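Local coordinates for putative type VI secretion protein (Escherichia coli, PDB 4HH5), which probably hydrolyses ATP as the ClpV1 chaperone-type ATPase of a type VI secretion system, represented here by its helical N-terminal domain, at residues N16-R21 / L48-G53; I38-W43 / Q92-L97; K99-V104 / V116-A121. One frame throughout, in Å; residues are numbered along the deposited sequence. Where two conformers were deposited one is given.

Contact 1: N16-R21 / L48-G53; sequences NHYCAR and LEQGEG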
loop_
_atom_site.group_PDB
_atom_site.type_symbol
_atom_site.label_atom_id
_atom_site.label_comp_id
_atom_site.label_asym_id
_atom_site.label_seq_id
_atom_site.Cartn_x
_atom_site.Cartn_y
_atom_site.Cartn_z
ATOM N N ASN A 16 8.626 -1.017 5.855
ATOM C CA ASN A 16 8.767 -0.464 7.196
ATOM C C ASN A 16 7.696 -1.159 8.062
ATOM O O ASN A 16 6.851 -1.882 7.513
ATOM C CB ASN A 16 8.637 1.073 7.196
ATOM C CG ASN A 16 7.259 1.618 6.871
ATOM O OD1 ASN A 16 6.297 0.892 6.592
ATOM N ND2 ASN A 16 7.147 2.921 6.891
ATOM N N HIS A 17 7.733 -0.947 9.384
ATOM C CA HIS A 17 6.799 -1.590 10.301
ATOM C C HIS A 17 5.312 -1.297 10.093
ATOM O O HIS A 17 4.501 -2.216 10.182
ATOM C CB HIS A 17 7.281 -1.511 11.757
ATOM C CG HIS A 17 8.542 -2.296 11.990
ATOM N ND1 HIS A 17 8.761 -3.524 11.378
ATOM C CD2 HIS A 17 9.608 -2.004 12.769
ATOM C CE1 HIS A 17 9.950 -3.926 11.793
ATOM N NE2 HIS A 17 10.495 -3.055 12.637
ATOM N N TYR A 18 4.971 -0.059 9.714
ATOM C CA TYR A 18 3.600 0.377 9.415
ATOM C C TYR A 18 2.985 -0.433 8.243
ATOM O O TYR A 18 1.897 -0.996 8.385
ATOM C CB TYR A 18 3.610 1.876 9.088
ATOM C CG TYR A 18 2.243 2.504 9.013
ATOM C CD1 TYR A 18 1.603 2.960 10.159
ATOM C CD2 TYR A 18 1.595 2.669 7.794
ATOM C CE1 TYR A 18 0.343 3.549 10.097
ATOM C CE2 TYR A 18 0.322 3.235 7.723
ATOM C CZ TYR A 18 -0.299 3.676 8.880
ATOM O OH TYR A 18 -1.539 4.260 8.824
ATOM N N CYS A 19 3.711 -0.504 7.116
ATOM C CA CYS A 19 3.318 -1.228 5.901
ATOM C C CYS A 19 3.302 -2.725 6.107
ATOM O O CYS A 19 2.449 -3.382 5.520
ATOM C CB CYS A 19 4.201 -0.849 4.719
ATOM S SG CYS A 19 3.968 0.844 4.146
ATOM N N ALA A 20 4.278 -3.272 6.863
ATOM C CA ALA A 20 4.339 -4.705 7.158
ATOM C C ALA A 20 3.134 -5.135 7.999
ATOM O O ALA A 20 2.494 -6.134 7.669
ATOM C CB ALA A 20 5.640 -5.064 7.861
ATOM N N ARG A 21 2.817 -4.368 9.068
ATOM C CA ARG A 21 1.667 -4.591 9.960
ATOM C C ARG A 21 0.361 -4.591 9.137
ATOM O O ARG A 21 -0.485 -5.465 9.336
ATOM C CB ARG A 21 1.614 -3.476 11.026
ATOM C CG ARG A 21 0.702 -3.732 12.212
ATOM C CD ARG A 21 1.003 -2.726 13.322
ATOM N NE ARG A 21 0.149 -1.537 13.246
ATOM C CZ ARG A 21 0.585 -0.280 13.200
ATOM N NH1 ARG A 21 1.891 -0.020 13.211
ATOM N NH2 ARG A 21 -0.275 0.726 13.145
ATOM N N LEU A 48 -5.187 2.436 5.576
ATOM C CA LEU A 48 -6.116 3.496 5.980
ATOM C C LEU A 48 -6.745 3.196 7.333
ATOM O O LEU A 48 -7.019 4.125 8.089
ATOM C CB LEU A 48 -7.203 3.742 4.915
ATOM C CG LEU A 48 -6.733 4.236 3.538
ATOM C CD1 LEU A 48 -7.894 4.310 2.586
ATOM C CD2 LEU A 48 -6.033 5.605 3.618
ATOM N N GLU A 49 -6.929 1.899 7.665
ATOM C CA GLU A 49 -7.459 1.495 8.965
ATOM C C GLU A 49 -6.511 1.869 10.113
ATOM O O GLU A 49 -6.969 2.231 11.202
ATOM C CB GLU A 49 -7.788 0.010 8.992
ATOM C CG GLU A 49 -8.628 -0.348 10.194
ATOM C CD GLU A 49 -9.365 -1.662 10.096
ATOM O OE1 GLU A 49 -9.210 -2.362 9.071
ATOM O OE2 GLU A 49 -10.134 -1.968 11.033
ATOM N N GLN A 50 -5.196 1.797 9.864
ATOM C CA GLN A 50 -4.186 2.192 10.852
ATOM C C GLN A 50 -4.248 3.719 11.001
ATOM O O GLN A 50 -4.094 4.232 12.103
ATOM C CB GLN A 50 -2.792 1.677 10.451
ATOM C CG GLN A 50 -2.716 0.154 10.516
ATOM C CD GLN A 50 -1.408 -0.488 10.114
ATOM O OE1 GLN A 50 -1.257 -1.701 10.237
ATOM N NE2 GLN A 50 -0.433 0.279 9.632
ATOM N N GLY A 51 -4.529 4.394 9.882
ATOM C CA GLY A 51 -4.817 5.817 9.735
ATOM C C GLY A 51 -3.916 6.862 10.351
ATOM O O GLY A 51 -4.410 7.897 10.811
ATOM N N GLU A 52 -2.603 6.621 10.360
ATOM C CA GLU A 52 -1.632 7.575 10.899
ATOM C C GLU A 52 -0.395 7.675 9.990
ATOM O O GLU A 52 0.555 8.372 10.330
ATOM C CB GLU A 52 -1.223 7.219 12.355
ATOM C CG GLU A 52 -2.302 7.368 13.425
ATOM C CD GLU A 52 -3.026 8.697 13.574
ATOM O OE1 GLU A 52 -4.151 8.682 14.124
ATOM O OE2 GLU A 52 -2.490 9.742 13.140
ATOM N N GLY A 53 -0.431 7.002 8.839
ATOM C CA GLY A 53 0.683 6.967 7.895
ATOM C C GLY A 53 0.682 8.034 6.824
ATOM O O GLY A 53 -0.080 9.008 6.900
#
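The phenol ring of Tyr-18 lies between Gln-50 and Gly-53. Over one face, NE2 of Gln-50 sits 3.2 Å above the plane of the Tyr-18 ring, at its centre, with the amide turned 81° from the ring; over the opposite face, CA of Gly-53 makes a CH-pi contact, 4.0 Å from the Tyr-18 centroid. N of Gly-51 lies at the edge. The chains of Gln-50 and Arg-21 cross obliquely, and the amide stacks nearly parallel on one face of the guanidinium, NE2 offset toward its rim. The extended Gln-50 chain ends in a nearly straight bond from NE2 to Tyr-18 O (2.9 Å, 165°), the donor standing above the carbonyl plane. Tyr-18 CG is anti to the backbone N (chi1 -169°), which sends the ring into the turn after the other helix. There Tyr-18 OH accepts from Glu-52 N at 3.0 Å and, weakly, from Gly-53 N, so one buried oxygen serves two peptide N-H groups. Asn-16 N-caps helix 17-32, its OD1 taking Cys-19 N. The contact thus joins the start of helix 17-32 to the end of helix 40-50 and the turn into helix 54-61, with Leu-48 leaning on helix 66-78.

Contact 2: I38-W43 / Q92-L97; sequences ITPEHW and QSLNAL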
loop_
_atom_site.group_PDB
_atom_site.type_symbol
_atom_site.label_atom_id
_atom_site.label_comp_id
_atom_site.label_asym_id
_atom_site.label_seq_id
_atom_site.Cartn_x
_atom_site.Cartn_y
_atom_site.Cartn_z
ATOM N N ILE A 38 -4.262 -11.851 -1.825
ATOM C CA ILE A 38 -4.116 -10.585 -1.105
ATOM C C ILE A 38 -3.839 -9.541 -2.188
ATOM O O ILE A 38 -2.806 -9.605 -2.862
ATOM C CB ILE A 38 -3.000 -10.633 -0.015
ATOM C CG1 ILE A 38 -3.197 -11.824 0.944
ATOM C CG2 ILE A 38 -2.938 -9.307 0.758
ATOM C CD1 ILE A 38 -1.937 -12.415 1.513
ATOM N N THR A 39 -4.791 -8.619 -2.388
ATOM C CA THR A 39 -4.704 -7.592 -3.424
ATOM C C THR A 39 -4.230 -6.234 -2.861
ATOM O O THR A 39 -4.316 -6.033 -1.641
ATOM C CB THR A 39 -6.078 -7.410 -4.077
ATOM O OG1 THR A 39 -6.932 -6.770 -3.133
ATOM C CG2 THR A 39 -6.688 -8.720 -4.597
ATOM N N PRO A 40 -3.808 -5.259 -3.724
ATOM C CA PRO A 40 -3.444 -3.928 -3.199
ATOM C C PRO A 40 -4.619 -3.253 -2.503
ATOM O O PRO A 40 -4.388 -2.485 -1.586
ATOM C CB PRO A 40 -3.012 -3.148 -4.449
ATOM C CG PRO A 40 -2.695 -4.184 -5.468
ATOM C CD PRO A 40 -3.644 -5.307 -5.193
ATOM N N GLU A 41 -5.877 -3.572 -2.904
ATOM C CA GLU A 41 -7.075 -3.019 -2.261
ATOM C C GLU A 41 -7.165 -3.488 -0.808
ATOM O O GLU A 41 -7.490 -2.671 0.059
ATOM C CB GLU A 41 -8.363 -3.368 -3.029
ATOM C CG GLU A 41 -8.510 -2.661 -4.368
ATOM C CD GLU A 41 -7.841 -3.317 -5.561
ATOM O OE1 GLU A 41 -7.052 -4.275 -5.382
ATOM O OE2 GLU A 41 -8.122 -2.868 -6.692
ATOM N N HIS A 42 -6.851 -4.791 -0.535
ATOM C CA HIS A 42 -6.845 -5.348 0.832
ATOM C C HIS A 42 -5.807 -4.594 1.678
ATOM O O HIS A 42 -6.082 -4.243 2.832
ATOM C CB HIS A 42 -6.498 -6.845 0.840
ATOM C CG HIS A 42 -7.591 -7.751 0.353
ATOM N ND1 HIS A 42 -7.499 -8.403 -0.865
ATOM C CD2 HIS A 42 -8.738 -8.127 0.965
ATOM C CE1 HIS A 42 -8.605 -9.126 -0.972
ATOM N NE2 HIS A 42 -9.377 -9.001 0.105
ATOM N N TRP A 43 -4.626 -4.345 1.091
ATOM C CA TRP A 43 -3.526 -3.629 1.729
ATOM C C TRP A 43 -3.893 -2.176 2.017
ATOM O O TRP A 43 -3.680 -1.718 3.135
ATOM C CB TRP A 43 -2.272 -3.703 0.858
ATOM C CG TRP A 43 -0.974 -3.504 1.591
ATOM C CD1 TRP A 43 -0.795 -3.325 2.935
ATOM C CD2 TRP A 43 0.333 -3.490 1.006
ATOM N NE1 TRP A 43 0.544 -3.188 3.218
ATOM C CE2 TRP A 43 1.260 -3.303 2.052
ATOM C CE3 TRP A 43 0.813 -3.645 -0.305
ATOM C CZ2 TRP A 43 2.639 -3.279 1.831
ATOM C CZ3 TRP A 43 2.181 -3.628 -0.521
ATOM C CH2 TRP A 43 3.077 -3.447 0.540
ATOM N N GLN A 92 -0.714 -11.197 -8.073
ATOM C CA GLN A 92 0.220 -10.760 -9.117
ATOM C C GLN A 92 0.396 -9.235 -9.052
ATOM O O GLN A 92 1.531 -8.757 -9.069
ATOM C CB GLN A 92 -0.323 -11.215 -10.491
ATOM C CG GLN A 92 0.240 -10.505 -11.721
ATOM N N SER A 93 -0.724 -8.487 -8.930
ATOM C CA SER A 93 -0.738 -7.027 -8.836
ATOM C C SER A 93 -0.042 -6.540 -7.559
ATOM O O SER A 93 0.564 -5.464 -7.576
ATOM C CB SER A 93 -2.172 -6.507 -8.878
ATOM O OG SER A 93 -2.937 -7.128 -7.857
ATOM N N LEU A 94 -0.122 -7.333 -6.458
ATOM C CA LEU A 94 0.538 -6.979 -5.205
ATOM C C LEU A 94 2.046 -7.175 -5.269
ATOM O O LEU A 94 2.775 -6.326 -4.758
ATOM C CB LEU A 94 -0.077 -7.666 -3.973
ATOM C CG LEU A 94 0.167 -6.938 -2.637
ATOM C CD1 LEU A 94 -0.019 -5.452 -2.791
ATOM C CD2 LEU A 94 -0.778 -7.405 -1.586
ATOM N N ASN A 95 2.517 -8.271 -5.916
ATOM C CA ASN A 95 3.952 -8.534 -6.116
ATOM C C ASN A 95 4.543 -7.430 -6.997
ATOM O O ASN A 95 5.635 -6.953 -6.717
ATOM C CB ASN A 95 4.185 -9.906 -6.770
ATOM C CG ASN A 95 3.883 -11.091 -5.886
ATOM O OD1 ASN A 95 4.255 -11.135 -4.712
ATOM N ND2 ASN A 95 3.249 -12.108 -6.453
ATOM N N ALA A 96 3.794 -7.003 -8.036
ATOM C CA ALA A 96 4.171 -5.920 -8.952
ATOM C C ALA A 96 4.233 -4.569 -8.215
ATOM O O ALA A 96 5.205 -3.843 -8.392
ATOM C CB ALA A 96 3.187 -5.842 -10.105
ATOM N N LEU A 97 3.219 -4.251 -7.370
ATOM C CA LEU A 97 3.183 -3.006 -6.584
ATOM C C LEU A 97 4.360 -2.947 -5.604
ATOM O O LEU A 97 5.020 -1.920 -5.511
ATOM C CB LEU A 97 1.837 -2.837 -5.840
ATOM C CG LEU A 97 1.728 -1.647 -4.852
ATOM C CD1 LEU A 97 1.620 -0.313 -5.592
ATOM C CD2 LEU A 97 0.538 -1.818 -3.920
#
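Leu-94 projects from helix 92-107 with CG anti to its backbone N (chi1 -156°), and its two methyl branches divide the opposing segment between them. The side chain crosses Ile-38 obliquely, CD2 meeting CG2 of Ile-38 at 3.7 Å and lying 3.3 Å from the carbonyl oxygen Ile-38 O. It runs past the side chain of Pro-40 in the opposite direction, with CD1 4.0 Å from Pro-40 CG. CD1 also meets the six-membered part of the Trp-43 indole, whose side chain crosses the leucine at about a right angle. One turn on, Leu-97 sends CD2 into the angle between proline and indole, 3.8 Å from Pro-40 CB and 4.1 Å from Trp-43 CE3. Ser-93 stands at the rim of the pyrrolidine, its OG 3.3 Å from Pro-40 CD.

The proline is the first residue of helix 40-50, and that helix start is tied down locally. Thr-39 and His-42 form a capping box: Thr-39 N donates to His-42 ND1 at 3.1 Å, almost straight (168°) and close to the imidazole plane, while Thr-39 OG1, whose position is less certain, accepts from His-42 N. The Trp-43 indole is fixed at its polar end by NE1, bonded to Cys-19 O of helix 17-32.

The meeting of the two segments is therefore mainly apolar, with the Ser-93 hydroxyl and the Ile-38 carbonyl touching carbon and not bonded across the segments. The cross-segment fit rests on shape and burial instead of directed bonds.

Contact 3: K99-V104 / V116-A121; sequences KQAWMV and VHLLGA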
loop_
_atom_site.group_PDB
_atom_site.type_symbol
_atom_site.label_atom_id
_atom_site.label_comp_id
_atom_site.label_asym_id
_atom_site.label_seq_id
_atom_site.Cartn_x
_atom_site.Cartn_y
_atom_site.Cartn_z
ATOM N N LYS A 99 7.340 -4.579 -5.713
ATOM C CA LYS A 99 8.569 -4.493 -6.502
ATOM C C LYS A 99 8.775 -3.080 -7.057
ATOM O O LYS A 99 9.877 -2.541 -6.959
ATOM C CB LYS A 99 8.499 -5.587 -7.588
ATOM C CG LYS A 99 9.278 -5.412 -8.863
ATOM C CD LYS A 99 9.080 -6.646 -9.731
ATOM C CE LYS A 99 9.459 -6.428 -11.171
ATOM N NZ LYS A 99 9.153 -7.628 -11.993
ATOM N N GLN A 100 7.709 -2.470 -7.597
ATOM C CA GLN A 100 7.786 -1.107 -8.125
ATOM C C GLN A 100 7.980 -0.063 -7.038
ATOM O O GLN A 100 8.723 0.901 -7.250
ATOM C CB GLN A 100 6.596 -0.796 -9.025
ATOM C CG GLN A 100 6.765 -1.503 -10.383
ATOM C CD GLN A 100 5.659 -1.246 -11.360
ATOM O OE1 GLN A 100 4.521 -0.951 -10.987
ATOM N NE2 GLN A 100 5.973 -1.364 -12.646
ATOM N N ALA A 101 7.351 -0.268 -5.868
ATOM C CA ALA A 101 7.496 0.634 -4.721
ATOM C C ALA A 101 8.933 0.588 -4.210
ATOM O O ALA A 101 9.480 1.629 -3.849
ATOM C CB ALA A 101 6.534 0.255 -3.611
ATOM N N TRP A 102 9.558 -0.613 -4.214
ATOM C CA TRP A 102 10.961 -0.752 -3.809
ATOM C C TRP A 102 11.861 -0.016 -4.799
ATOM O O TRP A 102 12.815 0.651 -4.398
ATOM C CB TRP A 102 11.383 -2.231 -3.699
ATOM C CG TRP A 102 12.874 -2.423 -3.583
ATOM C CD1 TRP A 102 13.664 -3.180 -4.395
ATOM C CD2 TRP A 102 13.758 -1.792 -2.638
ATOM N NE1 TRP A 102 14.978 -3.084 -4.002
ATOM C CE2 TRP A 102 15.068 -2.228 -2.935
ATOM C CE3 TRP A 102 13.573 -0.875 -1.582
ATOM C CZ2 TRP A 102 16.185 -1.794 -2.209
ATOM C CZ3 TRP A 102 14.680 -0.443 -0.866
ATOM C CH2 TRP A 102 15.968 -0.906 -1.176
ATOM N N MET A 103 11.549 -0.132 -6.094
ATOM C CA MET A 103 12.321 0.536 -7.130
ATOM C C MET A 103 12.217 2.052 -7.007
ATOM O O MET A 103 13.246 2.727 -7.108
ATOM C CB MET A 103 12.004 -0.030 -8.514
ATOM C CG MET A 103 12.490 -1.486 -8.632
ATOM S SD MET A 103 12.289 -2.292 -10.225
ATOM C CE MET A 103 10.569 -2.463 -10.281
ATOM N N VAL A 104 11.015 2.567 -6.643
ATOM C CA VAL A 104 10.770 4.000 -6.373
ATOM C C VAL A 104 11.644 4.451 -5.173
ATOM O O VAL A 104 12.367 5.448 -5.276
ATOM C CB VAL A 104 9.254 4.307 -6.154
ATOM C CG1 VAL A 104 9.036 5.685 -5.530
ATOM C CG2 VAL A 104 8.468 4.191 -7.460
ATOM N N VAL A 116 4.081 6.037 1.107
ATOM C CA VAL A 116 4.246 7.032 0.035
ATOM C C VAL A 116 4.902 6.407 -1.207
ATOM O O VAL A 116 4.614 6.847 -2.312
ATOM C CB VAL A 116 4.944 8.346 0.496
ATOM C CG1 VAL A 116 6.443 8.142 0.724
ATOM C CG2 VAL A 116 4.695 9.479 -0.499
ATOM N N HIS A 117 5.762 5.373 -1.023
ATOM C CA HIS A 117 6.418 4.668 -2.139
ATOM C C HIS A 117 5.419 3.775 -2.849
ATOM O O HIS A 117 5.481 3.649 -4.070
ATOM C CB HIS A 117 7.647 3.863 -1.677
ATOM C CG HIS A 117 8.684 4.705 -0.997
ATOM N ND1 HIS A 117 9.297 4.287 0.167
ATOM C CD2 HIS A 117 9.182 5.915 -1.346
ATOM C CE1 HIS A 117 10.148 5.249 0.490
ATOM N NE2 HIS A 117 10.098 6.258 -0.383
ATOM N N LEU A 118 4.479 3.183 -2.091
ATOM C CA LEU A 118 3.392 2.379 -2.660
ATOM C C LEU A 118 2.497 3.330 -3.455
ATOM O O LEU A 118 2.031 2.970 -4.531
ATOM C CB LEU A 118 2.561 1.693 -1.555
ATOM C CG LEU A 118 3.315 0.758 -0.580
ATOM C CD1 LEU A 118 2.405 0.320 0.570
ATOM C CD2 LEU A 118 3.842 -0.475 -1.290
ATOM N N LEU A 119 2.304 4.571 -2.944
ATOM C CA LEU A 119 1.497 5.573 -3.631
ATOM C C LEU A 119 2.188 6.042 -4.907
ATOM O O LEU A 119 1.537 6.153 -5.946
ATOM C CB LEU A 119 1.146 6.752 -2.709
ATOM C CG LEU A 119 0.138 7.739 -3.271
ATOM C CD1 LEU A 119 -1.219 7.077 -3.502
ATOM C CD2 LEU A 119 -0.010 8.917 -2.358
ATOM N N GLY A 120 3.503 6.241 -4.830
ATOM C CA GLY A 120 4.318 6.627 -5.976
ATOM C C GLY A 120 4.270 5.590 -7.077
ATOM O O GLY A 120 4.125 5.931 -8.256
ATOM N N ALA A 121 4.339 4.305 -6.685
ATOM C CA ALA A 121 4.249 3.179 -7.608
ATOM C C ALA A 121 2.859 3.155 -8.275
ATOM O O ALA A 121 2.772 3.050 -9.498
ATOM C CB ALA A 121 4.513 1.876 -6.870
HETATM O O HOH W 1 4.677 1.754 -10.876
#
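Apolar packing carries most of this helix crossing, and small residues let the backbones come close. The axes of the two short helical segments pass 7.9 Å apart at 108°, and Ala-101 and His-117 have the nearest CA atoms, 4.9 Å from each other. Ala-101 points its methyl into the other helix, where CB lies 3.6 Å from Leu-118 CD2 and equally near the carbonyl oxygen of His-117. Leu-118 starts away from the partner helix, but CG is anti to its carbonyl carbon (chi1 -58°) and the chain then swings CD2 back to the alanine. Ala-121, one turn along the same helix from His-117, rests its CB 3.7 Å from Ala-101 N and 4.0 Å from Gln-100 CB. Val-104 is placed one turn beyond Ala-101. Its CG1 approaches CD2 of His-117 obliquely at 4.2 Å, while CG2 lies over the backbone from Gly-120 to Ala-121; glycine, having no side chain, lets the valine settle against the main chain here.

Polar links are few and sit at the margin. A water donates to Ala-121 O at 2.7 Å and, more weakly, to Gln-100 OE1, bridging the two helices; the same OE1 is also bonded to Asn-125 ND2. The imidazole of His-117 finds its polar partners outside the crossing: ND1 bonds to Arg-114 N just before its own helix, and NE2 has a weak bond to Glu-110.

Around the crossing, helix 92-107 and helix 115-124 are joined by others of the domain. Leu-118 continues onto Trp-43 and Leu-47 of helix 40-50, Ala-121 touches Leu-97, and helix 142-147 adjoins both helices, Gln-142 meeting Val-104 and Leu-145 meeting Val-116.

All three contacts lie in the mainly helical Clp N-terminal domain and tie together parts distant along the chain. The segments of contacts 1 and 2 alternate along the chain, and both use helix 40-50; contact 3 opens only after both have closed, and shares helix 92-107 with contact 2. Their centres are about 15 Å apart for contact 1 with either other, and about 12 Å for contacts 2 and 3; contacts 1 and 2 lie on opposite sides of the chain's centre. Trp-43 ties contact 2 to contact 1. The side chain of Leu-118 packs on Cys-19 and Trp-43, and its carbonyl oxygen touches Leu-97. The three contacts are thus connected directly through their own residues.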